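Local coordinates for protein peroxiredoxin (Mycobacterium tuberculosis, PDB 5EPF) that probably reduces hydrogen peroxide and organic hydroperoxides to water and alcohols as a thiol-specific, thioredoxin-dependent peroxidase that protects the cell against oxidative stress, at residues T14-F18 against R28-V32; G37-F43 against T125-T131; K54-F59 against M145-D150. Numbering follows the deposited sequence.

Contact 1 (T14-F18 against R28-V32)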
loop_
_atom_site.group_PDB
_atom_site.type_symbol
_atom_site.label_atom_id
_atom_site.label_comp_id
_atom_site.label_asym_id
_atom_site.label_seq_id
_atom_site.Cartn_x
_atom_site.Cartn_y
_atom_site.Cartn_z
ATOM N N THR A 14 0.691 -4.198 15.959
ATOM C CA THR A 14 0.654 -2.742 15.863
ATOM C C THR A 14 1.803 -2.296 14.966
ATOM O O THR A 14 2.962 -2.657 15.206
ATOM C CB THR A 14 0.819 -2.096 17.243
ATOM O OG1 THR A 14 -0.252 -2.508 18.094
ATOM C CG2 THR A 14 0.791 -0.582 17.146
ATOM N N VAL A 15 1.477 -1.512 13.938
ATOM C CA VAL A 15 2.467 -0.966 13.011
ATOM C C VAL A 15 3.089 0.284 13.608
ATOM O O VAL A 15 2.377 1.155 14.099
ATOM C CB VAL A 15 1.771 -0.617 11.679
ATOM C CG1 VAL A 15 2.731 0.076 10.714
ATOM C CG2 VAL A 15 1.113 -1.863 11.083
ATOM N N ALA A 16 4.409 0.412 13.522
ATOM C CA ALA A 16 5.050 1.669 13.885
ATOM C C ALA A 16 4.740 2.753 12.847
ATOM O O ALA A 16 4.601 2.478 11.654
ATOM C CB ALA A 16 6.559 1.466 13.982
ATOM N N ASP A 17 4.584 3.990 13.311
ATOM C CA ASP A 17 4.392 5.113 12.403
ATOM C C ASP A 17 5.633 5.272 11.532
ATOM O O ASP A 17 6.733 4.880 11.914
ATOM C CB ASP A 17 4.122 6.374 13.240
ATOM C CG ASP A 17 3.445 7.479 12.457
ATOM O OD1 ASP A 17 3.008 7.256 11.306
ATOM O OD2 ASP A 17 3.337 8.599 13.009
ATOM N N PHE A 18 5.444 5.834 10.342
ATOM C CA PHE A 18 6.555 6.068 9.422
ATOM C C PHE A 18 6.213 7.248 8.529
ATOM O O PHE A 18 5.048 7.638 8.407
ATOM C CB PHE A 18 6.894 4.829 8.557
ATOM C CG PHE A 18 5.794 4.429 7.585
ATOM C CD1 PHE A 18 5.676 5.058 6.352
ATOM C CD2 PHE A 18 4.890 3.423 7.895
ATOM C CE1 PHE A 18 4.668 4.688 5.456
ATOM C CE2 PHE A 18 3.900 3.048 6.996
ATOM C CZ PHE A 18 3.783 3.680 5.783
ATOM N N ARG A 28 4.723 12.170 3.625
ATOM C CA ARG A 28 3.449 11.709 4.146
ATOM C C ARG A 28 3.722 10.799 5.337
ATOM O O ARG A 28 4.699 10.041 5.348
ATOM C CB ARG A 28 2.694 10.914 3.089
ATOM C CG ARG A 28 2.530 11.642 1.745
ATOM C CD ARG A 28 1.784 12.963 1.883
ATOM N NE ARG A 28 0.359 12.813 2.183
ATOM C CZ ARG A 28 -0.594 12.612 1.279
ATOM N NH1 ARG A 28 -0.287 12.515 -0.011
ATOM N NH2 ARG A 28 -1.858 12.503 1.668
ATOM N N ARG A 29 2.845 10.847 6.328
ATOM C CA ARG A 29 3.045 10.127 7.579
ATOM C C ARG A 29 1.867 9.192 7.801
ATOM O O ARG A 29 0.709 9.609 7.668
ATOM C CB ARG A 29 3.156 11.125 8.732
ATOM C CG ARG A 29 3.509 10.510 10.078
ATOM C CD ARG A 29 3.666 11.575 11.185
ATOM N NE ARG A 29 4.437 12.724 10.708
ATOM C CZ ARG A 29 4.083 14.003 10.835
ATOM N NH1 ARG A 29 2.971 14.348 11.480
ATOM N NH2 ARG A 29 4.866 14.947 10.337
ATOM N N LEU A 30 2.153 7.929 8.150
ATOM C CA LEU A 30 1.072 6.957 8.335
ATOM C C LEU A 30 -0.001 7.469 9.289
ATOM O O LEU A 30 -1.196 7.365 8.997
ATOM C CB LEU A 30 1.630 5.610 8.800
ATOM C CG LEU A 30 0.546 4.546 9.034
ATOM C CD1 LEU A 30 -0.187 4.160 7.748
ATOM C CD2 LEU A 30 1.116 3.320 9.721
ATOM N N SER A 31 0.403 8.022 10.433
ATOM C CA SER A 31 -0.581 8.479 11.417
ATOM C C SER A 31 -1.467 9.606 10.872
ATOM O O SER A 31 -2.641 9.716 11.258
ATOM C CB SER A 31 0.136 8.899 12.695
ATOM O OG SER A 31 1.074 9.927 12.415
ATOM N N VAL A 32 -0.947 10.432 9.967
ATOM C CA VAL A 32 -1.772 11.459 9.340
ATOM C C VAL A 32 -2.622 10.855 8.226
ATOM O O VAL A 32 -3.792 11.231 8.052
ATOM C CB VAL A 32 -0.921 12.649 8.854
ATOM C CG1 VAL A 32 -1.803 13.684 8.184
ATOM C CG2 VAL A 32 -0.128 13.250 10.009
#

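Contact 2 (G37-F43 against T125-T131)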
loop_
_atom_site.group_PDB
_atom_site.type_symbol
_atom_site.label_atom_id
_atom_site.label_comp_id
_atom_site.label_asym_id
_atom_site.label_seq_id
_atom_site.Cartn_x
_atom_site.Cartn_y
_atom_site.Cartn_z
ATOM N N GLY A 37 -9.749 7.324 8.812
ATOM C CA GLY A 37 -10.154 5.947 8.718
ATOM C C GLY A 37 -8.977 5.067 8.366
ATOM O O GLY A 37 -7.849 5.537 8.149
ATOM N N PRO A 38 -9.238 3.764 8.274
ATOM C CA PRO A 38 -8.176 2.804 7.951
ATOM C C PRO A 38 -7.468 3.132 6.646
ATOM O O PRO A 38 -8.012 3.786 5.753
ATOM C CB PRO A 38 -8.949 1.480 7.844
ATOM C CG PRO A 38 -10.151 1.682 8.753
ATOM C CD PRO A 38 -10.542 3.099 8.470
ATOM N N VAL A 39 -6.233 2.663 6.556
ATOM C CA VAL A 39 -5.424 2.745 5.339
ATOM C C VAL A 39 -5.180 1.329 4.826
ATOM O O VAL A 39 -4.748 0.450 5.583
ATOM C CB VAL A 39 -4.071 3.437 5.614
ATOM C CG1 VAL A 39 -3.082 3.163 4.481
ATOM C CG2 VAL A 39 -4.251 4.963 5.830
ATOM N N VAL A 40 -5.402 1.112 3.538
ATOM C CA VAL A 40 -5.013 -0.123 2.873
ATOM C C VAL A 40 -3.675 0.165 2.189
ATOM O O VAL A 40 -3.622 0.867 1.166
ATOM C CB VAL A 40 -6.077 -0.589 1.874
ATOM C CG1 VAL A 40 -5.645 -1.914 1.244
ATOM C CG2 VAL A 40 -7.422 -0.732 2.557
ATOM N N LEU A 41 -2.592 -0.355 2.778
ATOM C CA LEU A 41 -1.219 -0.076 2.356
ATOM C C LEU A 41 -0.766 -1.262 1.513
ATOM O O LEU A 41 -0.582 -2.364 2.040
ATOM C CB LEU A 41 -0.307 0.092 3.578
ATOM C CG LEU A 41 1.148 0.464 3.281
ATOM C CD1 LEU A 41 1.239 1.857 2.634
ATOM C CD2 LEU A 41 1.981 0.384 4.563
ATOM N N PHE A 42 -0.643 -1.063 0.203
ATOM C CA PHE A 42 -0.366 -2.168 -0.703
ATOM C C PHE A 42 1.042 -2.037 -1.269
ATOM O O PHE A 42 1.328 -1.108 -2.037
ATOM C CB PHE A 42 -1.466 -2.392 -1.755
ATOM C CG PHE A 42 -1.623 -1.318 -2.835
ATOM C CD1 PHE A 42 -1.037 -1.485 -4.091
ATOM C CD2 PHE A 42 -2.448 -0.215 -2.640
ATOM C CE1 PHE A 42 -1.222 -0.547 -5.101
ATOM C CE2 PHE A 42 -2.633 0.737 -3.658
ATOM C CZ PHE A 42 -2.032 0.549 -4.882
ATOM N N PHE A 43 1.919 -2.964 -0.870
ATOM C CA PHE A 43 3.285 -3.032 -1.382
ATOM C C PHE A 43 3.258 -3.778 -2.711
ATOM O O PHE A 43 2.742 -4.902 -2.800
ATOM C CB PHE A 43 4.166 -3.831 -0.423
ATOM C CG PHE A 43 4.593 -3.094 0.811
ATOM C CD1 PHE A 43 5.811 -2.431 0.869
ATOM C CD2 PHE A 43 3.790 -3.113 1.943
ATOM C CE1 PHE A 43 6.204 -1.764 2.039
ATOM C CE2 PHE A 43 4.171 -2.482 3.113
ATOM C CZ PHE A 43 5.384 -1.801 3.161
ATOM N N THR A 125 2.480 -7.532 -1.042
ATOM C CA THR A 125 1.783 -7.781 0.215
ATOM C C THR A 125 0.955 -6.555 0.546
ATOM O O THR A 125 1.443 -5.433 0.397
ATOM C CB THR A 125 2.785 -8.004 1.364
ATOM O OG1 THR A 125 3.884 -8.819 0.930
ATOM C CG2 THR A 125 2.125 -8.655 2.545
ATOM N N THR A 126 -0.276 -6.768 1.013
ATOM C CA THR A 126 -1.163 -5.675 1.397
ATOM C C THR A 126 -1.531 -5.773 2.864
ATOM O O THR A 126 -1.896 -6.852 3.354
ATOM C CB THR A 126 -2.413 -5.687 0.525
ATOM O OG1 THR A 126 -2.009 -5.539 -0.844
ATOM C CG2 THR A 126 -3.392 -4.587 0.901
ATOM N N PHE A 127 -1.466 -4.634 3.551
ATOM C CA PHE A 127 -1.811 -4.545 4.968
ATOM C C PHE A 127 -2.991 -3.600 5.127
ATOM O O PHE A 127 -2.918 -2.438 4.711
ATOM C CB PHE A 127 -0.609 -4.028 5.764
ATOM C CG PHE A 127 0.590 -4.931 5.659
ATOM C CD1 PHE A 127 0.785 -5.977 6.549
ATOM C CD2 PHE A 127 1.508 -4.766 4.622
ATOM C CE1 PHE A 127 1.858 -6.843 6.432
ATOM C CE2 PHE A 127 2.605 -5.631 4.492
ATOM C CZ PHE A 127 2.768 -6.661 5.408
ATOM N N VAL A 128 -4.068 -4.080 5.744
ATOM C CA VAL A 128 -5.179 -3.203 6.112
ATOM C C VAL A 128 -4.905 -2.724 7.534
ATOM O O VAL A 128 -4.818 -3.541 8.460
ATOM C CB VAL A 128 -6.525 -3.939 6.022
ATOM C CG1 VAL A 128 -7.665 -3.001 6.370
ATOM C CG2 VAL A 128 -6.721 -4.571 4.656
ATOM N N ILE A 129 -4.715 -1.415 7.702
ATOM C CA ILE A 129 -4.241 -0.828 8.956
ATOM C C ILE A 129 -5.335 0.058 9.542
ATOM O O ILE A 129 -5.801 0.996 8.887
ATOM C CB ILE A 129 -2.955 -0.015 8.729
ATOM C CG1 ILE A 129 -1.873 -0.876 8.040
ATOM C CG2 ILE A 129 -2.467 0.607 10.067
ATOM C CD1 ILE A 129 -0.665 -0.083 7.553
ATOM N N ASP A 130 -5.739 -0.222 10.785
ATOM C CA ASP A 130 -6.787 0.563 11.414
ATOM C C ASP A 130 -6.208 1.881 11.949
ATOM O O ASP A 130 -4.993 2.101 11.973
ATOM C CB ASP A 130 -7.405 -0.229 12.572
ATOM C CG ASP A 130 -8.863 0.127 12.850
ATOM O OD1 ASP A 130 -9.376 1.140 12.314
ATOM O OD2 ASP A 130 -9.480 -0.634 13.635
ATOM N N THR A 131 -7.102 2.758 12.431
ATOM C CA THR A 131 -6.689 4.096 12.859
ATOM C C THR A 131 -5.798 4.074 14.091
ATOM O O THR A 131 -5.063 5.041 14.322
ATOM C CB THR A 131 -7.896 5.016 13.085
ATOM O OG1 THR A 131 -8.771 4.442 14.058
ATOM C CG2 THR A 131 -8.652 5.223 11.798
HETATM O O HOH W 1 0.102 -5.490 -2.660
#

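Contact 3 (K54-F59 against M145-D150)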
loop_
_atom_site.group_PDB
_atom_site.type_symbol
_atom_site.label_atom_id
_atom_site.label_comp_id
_atom_site.label_asym_id
_atom_site.label_seq_id
_atom_site.Cartn_x
_atom_site.Cartn_y
_atom_site.Cartn_z
ATOM N N LYS A 54 -2.323 -3.954 -13.022
ATOM C CA LYS A 54 -3.636 -4.545 -12.767
ATOM C C LYS A 54 -4.060 -4.320 -11.317
ATOM O O LYS A 54 -5.178 -3.866 -11.047
ATOM C CB LYS A 54 -3.613 -6.039 -13.087
ATOM C CG LYS A 54 -4.970 -6.717 -12.941
ATOM C CD LYS A 54 -4.916 -8.181 -13.446
ATOM C CE LYS A 54 -6.257 -8.903 -13.307
ATOM N NZ LYS A 54 -7.329 -8.285 -14.149
ATOM N N GLU A 55 -3.162 -4.605 -10.368
ATOM C CA GLU A 55 -3.500 -4.466 -8.954
ATOM C C GLU A 55 -3.862 -3.024 -8.611
ATOM O O GLU A 55 -4.894 -2.765 -7.972
ATOM C CB GLU A 55 -2.319 -4.937 -8.101
ATOM C CG GLU A 55 -2.626 -4.815 -6.624
ATOM C CD GLU A 55 -1.469 -5.087 -5.697
ATOM O OE1 GLU A 55 -0.339 -5.357 -6.140
ATOM O OE2 GLU A 55 -1.702 -5.003 -4.462
ATOM N N ALA A 56 -3.025 -2.073 -9.041
ATOM C CA ALA A 56 -3.212 -0.679 -8.667
ATOM C C ALA A 56 -4.394 -0.057 -9.400
ATOM O O ALA A 56 -5.086 0.800 -8.838
ATOM C CB ALA A 56 -1.918 0.091 -8.934
ATOM N N CYS A 57 -4.649 -0.466 -10.646
ATOM C CA CYS A 57 -5.833 0.026 -11.341
ATOM C C CYS A 57 -7.118 -0.521 -10.728
ATOM O O CYS A 57 -8.159 0.146 -10.782
ATOM C CB CYS A 57 -5.758 -0.304 -12.832
ATOM S SG CYS A 57 -4.576 0.733 -13.731
ATOM N N HIS A 58 -7.078 -1.731 -10.158
ATOM C CA HIS A 58 -8.251 -2.237 -9.456
ATOM C C HIS A 58 -8.523 -1.413 -8.200
ATOM O O HIS A 58 -9.674 -1.044 -7.938
ATOM C CB HIS A 58 -8.076 -3.728 -9.158
ATOM C CG HIS A 58 -9.332 -4.408 -8.708
ATOM N ND1 HIS A 58 -10.517 -4.331 -9.403
ATOM C CD2 HIS A 58 -9.583 -5.187 -7.629
ATOM C CE1 HIS A 58 -11.442 -5.040 -8.779
ATOM N NE2 HIS A 58 -10.902 -5.566 -7.696
ATOM N N PHE A 59 -7.468 -1.054 -7.450
ATOM C CA PHE A 59 -7.634 -0.100 -6.353
ATOM C C PHE A 59 -8.214 1.220 -6.845
ATOM O O PHE A 59 -9.124 1.777 -6.214
ATOM C CB PHE A 59 -6.307 0.155 -5.646
ATOM C CG PHE A 59 -5.983 -0.850 -4.566
ATOM C CD1 PHE A 59 -6.665 -0.834 -3.356
ATOM C CD2 PHE A 59 -4.991 -1.811 -4.749
ATOM C CE1 PHE A 59 -6.365 -1.755 -2.357
ATOM C CE2 PHE A 59 -4.690 -2.738 -3.758
ATOM C CZ PHE A 59 -5.393 -2.705 -2.549
ATOM N N MET A 145 -4.169 -10.600 -8.377
ATOM C CA MET A 145 -3.968 -9.154 -8.334
ATOM C C MET A 145 -5.198 -8.426 -7.803
ATOM O O MET A 145 -5.071 -7.455 -7.044
ATOM C CB MET A 145 -3.598 -8.629 -9.724
ATOM C CG MET A 145 -2.290 -9.183 -10.292
ATOM S SD MET A 145 -0.831 -8.957 -9.238
ATOM C CE MET A 145 -0.761 -10.515 -8.352
ATOM N N ASP A 146 -6.397 -8.873 -8.188
ATOM C CA ASP A 146 -7.621 -8.209 -7.739
ATOM C C ASP A 146 -7.900 -8.490 -6.272
ATOM O O ASP A 146 -8.542 -7.672 -5.597
ATOM C CB ASP A 146 -8.849 -8.641 -8.554
ATOM C CG ASP A 146 -8.882 -8.056 -9.958
ATOM O OD1 ASP A 146 -8.098 -7.156 -10.284
ATOM O OD2 ASP A 146 -9.736 -8.521 -10.748
ATOM N N ALA A 147 -7.423 -9.634 -5.760
ATOM C CA ALA A 147 -7.742 -10.048 -4.395
ATOM C C ALA A 147 -7.213 -9.059 -3.366
ATOM O O ALA A 147 -7.760 -8.955 -2.267
ATOM C CB ALA A 147 -7.181 -11.443 -4.115
ATOM N N HIS A 148 -6.144 -8.332 -3.680
ATOM C CA HIS A 148 -5.630 -7.349 -2.730
ATOM C C HIS A 148 -6.691 -6.315 -2.374
ATOM O O HIS A 148 -7.025 -6.141 -1.197
ATOM C CB HIS A 148 -4.347 -6.731 -3.275
ATOM C CG HIS A 148 -3.212 -7.689 -3.262
ATOM N ND1 HIS A 148 -2.355 -7.815 -2.183
ATOM C CD2 HIS A 148 -2.834 -8.629 -4.161
ATOM C CE1 HIS A 148 -1.475 -8.765 -2.442
ATOM N NE2 HIS A 148 -1.754 -9.284 -3.629
ATOM N N ALA A 149 -7.288 -5.674 -3.373
ATOM C CA ALA A 149 -8.337 -4.710 -3.069
ATOM C C ALA A 149 -9.624 -5.409 -2.639
ATOM O O ALA A 149 -10.316 -4.927 -1.738
ATOM C CB ALA A 149 -8.585 -3.770 -4.241
ATOM N N ASP A 150 -9.950 -6.561 -3.243
ATOM C CA ASP A 150 -11.228 -7.203 -2.937
ATOM C C ASP A 150 -11.269 -7.686 -1.490
ATOM O O ASP A 150 -12.263 -7.481 -0.783
ATOM C CB ASP A 150 -11.479 -8.387 -3.880
ATOM C CG ASP A 150 -11.702 -7.962 -5.333
ATOM O OD1 ASP A 150 -12.025 -6.786 -5.594
ATOM O OD2 ASP A 150 -11.533 -8.823 -6.227
HETATM O O HOH W 2 -8.540 -6.110 -12.710
HETATM O O HOH W 3 -6.317 -5.164 -6.218
#

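Contact 1 (T14-F18 against R28-V32)
L30, D17 and F18 carry most of this contact, in which the loop leading into strand 19-21 meets the point where strand 27-29 gives way to helix 30-33. L30 buries the largest area of the three. Its side chain points at the loop, with CD2 3.8 Å from CG1 of V15, while its CB sits over the face of the F18 ring, 4.1 Å from the centroid, in a CH-pi contact. The backbone secures the same pair, since L30 N donates to F18 O at 2.9 Å with a nearly straight angle, and R29 CA adds a CA-H...O contact to that oxygen at 3.3 Å. Strands 19-21 and 27-29 form the small antiparallel hairpin near the N-terminus of this thioredoxin-fold peroxiredoxin, and the contact closes its open end, where the chain enters and leaves. D17 binds the first turn of the helix from outside the helix itself: its OD1 accepts from S31 N at 2.9 Å and its OD2 from S31 OG at 2.7 Å, so that both carboxylate oxygens are engaged by one serine. The N-cap position belongs to R29, whose guanidinium turns to E19 in a salt bridge. The loop also rests on helix 104-109, with V15 against F109 and F18 against V105.

Contact 2 (G37-F43 against T125-T131)
Strands 39-43 and 125-129 are antiparallel neighbours in the central mixed sheet of the thioredoxin fold, their axes 4.7 Å apart at closest and their directions 166° apart. Six backbone hydrogen bonds join them, two at each of the hydrogen-bonded pairs V39-I129, L41-F127 and F43-T125. L41 N to F127 O and F127 N to L41 O both measure 2.9 Å, whereas T125 N to F43 O stretches to 3.2 Å. V40-V128 and F42-T126 are the non-hydrogen-bonded pairs between them, and there T126 CA makes a CA-H...O contact with L41 O at 3.4 Å. On its other edge strand 39-43 bonds to strand 72-77, which places it in the middle of the sheet.

Apolar contacts divide between the two faces. V39, L41, F43, T125, F127 and I129 share one, where L41 CB lies 4.0 Å from I129 CD1 and the rings of F43 and F127 meet rim to rim, planes at 86°, with F109 beside both. V40, F42, T126 and V128 share the other, beneath helices 50-61 and 145-158; V40 CG1 touches T126 CG2 at 3.5 Å, and the F42 ring leans away from strand 125-129 to stack on F59.

Beyond the strands, P38 CA approaches I129 O to 3.1 Å. At the opposite end, polar contact runs through T126: its hydroxyl, also hydrogen-bonded to H148, donates to a water at 2.8 Å from OG1, and that water donates to F43 O at 2.7 Å.

Contact 3 (K54-F59 against M145-D150)
A water sits between the two helix backbones where they come close, its oxygen 2.7 Å from M145 O and 3.0 Å from A149 N, whose proton it accepts. It thus fills the i to i+4 gap of helix 145-158, where a direct bond would otherwise be expected, and it also lies 3.3 Å from E55 O of the other helix. The two segments run in roughly the same direction, crossing at -31° with axes 8.1 Å apart; E55 and M145 have CA atoms just 4.8 Å apart.

The CA-to-CB bond of H58 points toward the second helix, and its NE2 donates to D150 OD1 at 2.7 Å, while D146 OD1 lies over one face of its ring. K54 and D146 are linked less directly: NZ stands 4.1 Å from OD1, and a water bonded to both atoms spans the gap. Both helices lie on the same face of the central sheet of the thioredoxin fold, and helix 50-61 is the one that carries the peroxidatic C52 in its first turn, so this contact joins the active-site helix to the C-terminal helix. E55, its side chain about 5 Å from that of C52, is extended, with chi1 and chi2 both t, and reaches across to H148 to set OE2 over the imidazole face, 3.3 Å from H148 CG, while its OE1 forms a salt bridge with R124. H148 in turn bonds to T126 through ND1. Next to the sheet, A149 CB packs on the face of the F59 ring, 3.6 Å from its centroid.

How the contacts relate
The central strands of contact 2 separate the other two contacts, whose centres lie about 23 Å apart with nearest atoms about 13 Å apart. Contact 1 meets one face of the sheet through F18 CZ, 4.0 Å from L41 CD2, and L30 CD1, 4.3 Å from I129 CD1. Contact 3 meets the other: F42 CG lies 3.5 Å from F59 CE2, and T126 OG1 is 2.7 Å from H148 ND1, a probable hydrogen bond. Along the chain the segments of contacts 2 and 3 alternate, whereas contact 1 closes before either opens. The active-site C52 belongs to the contact 3 side, its side chain about 7 Å from that of F42; contact 1 is remote from it.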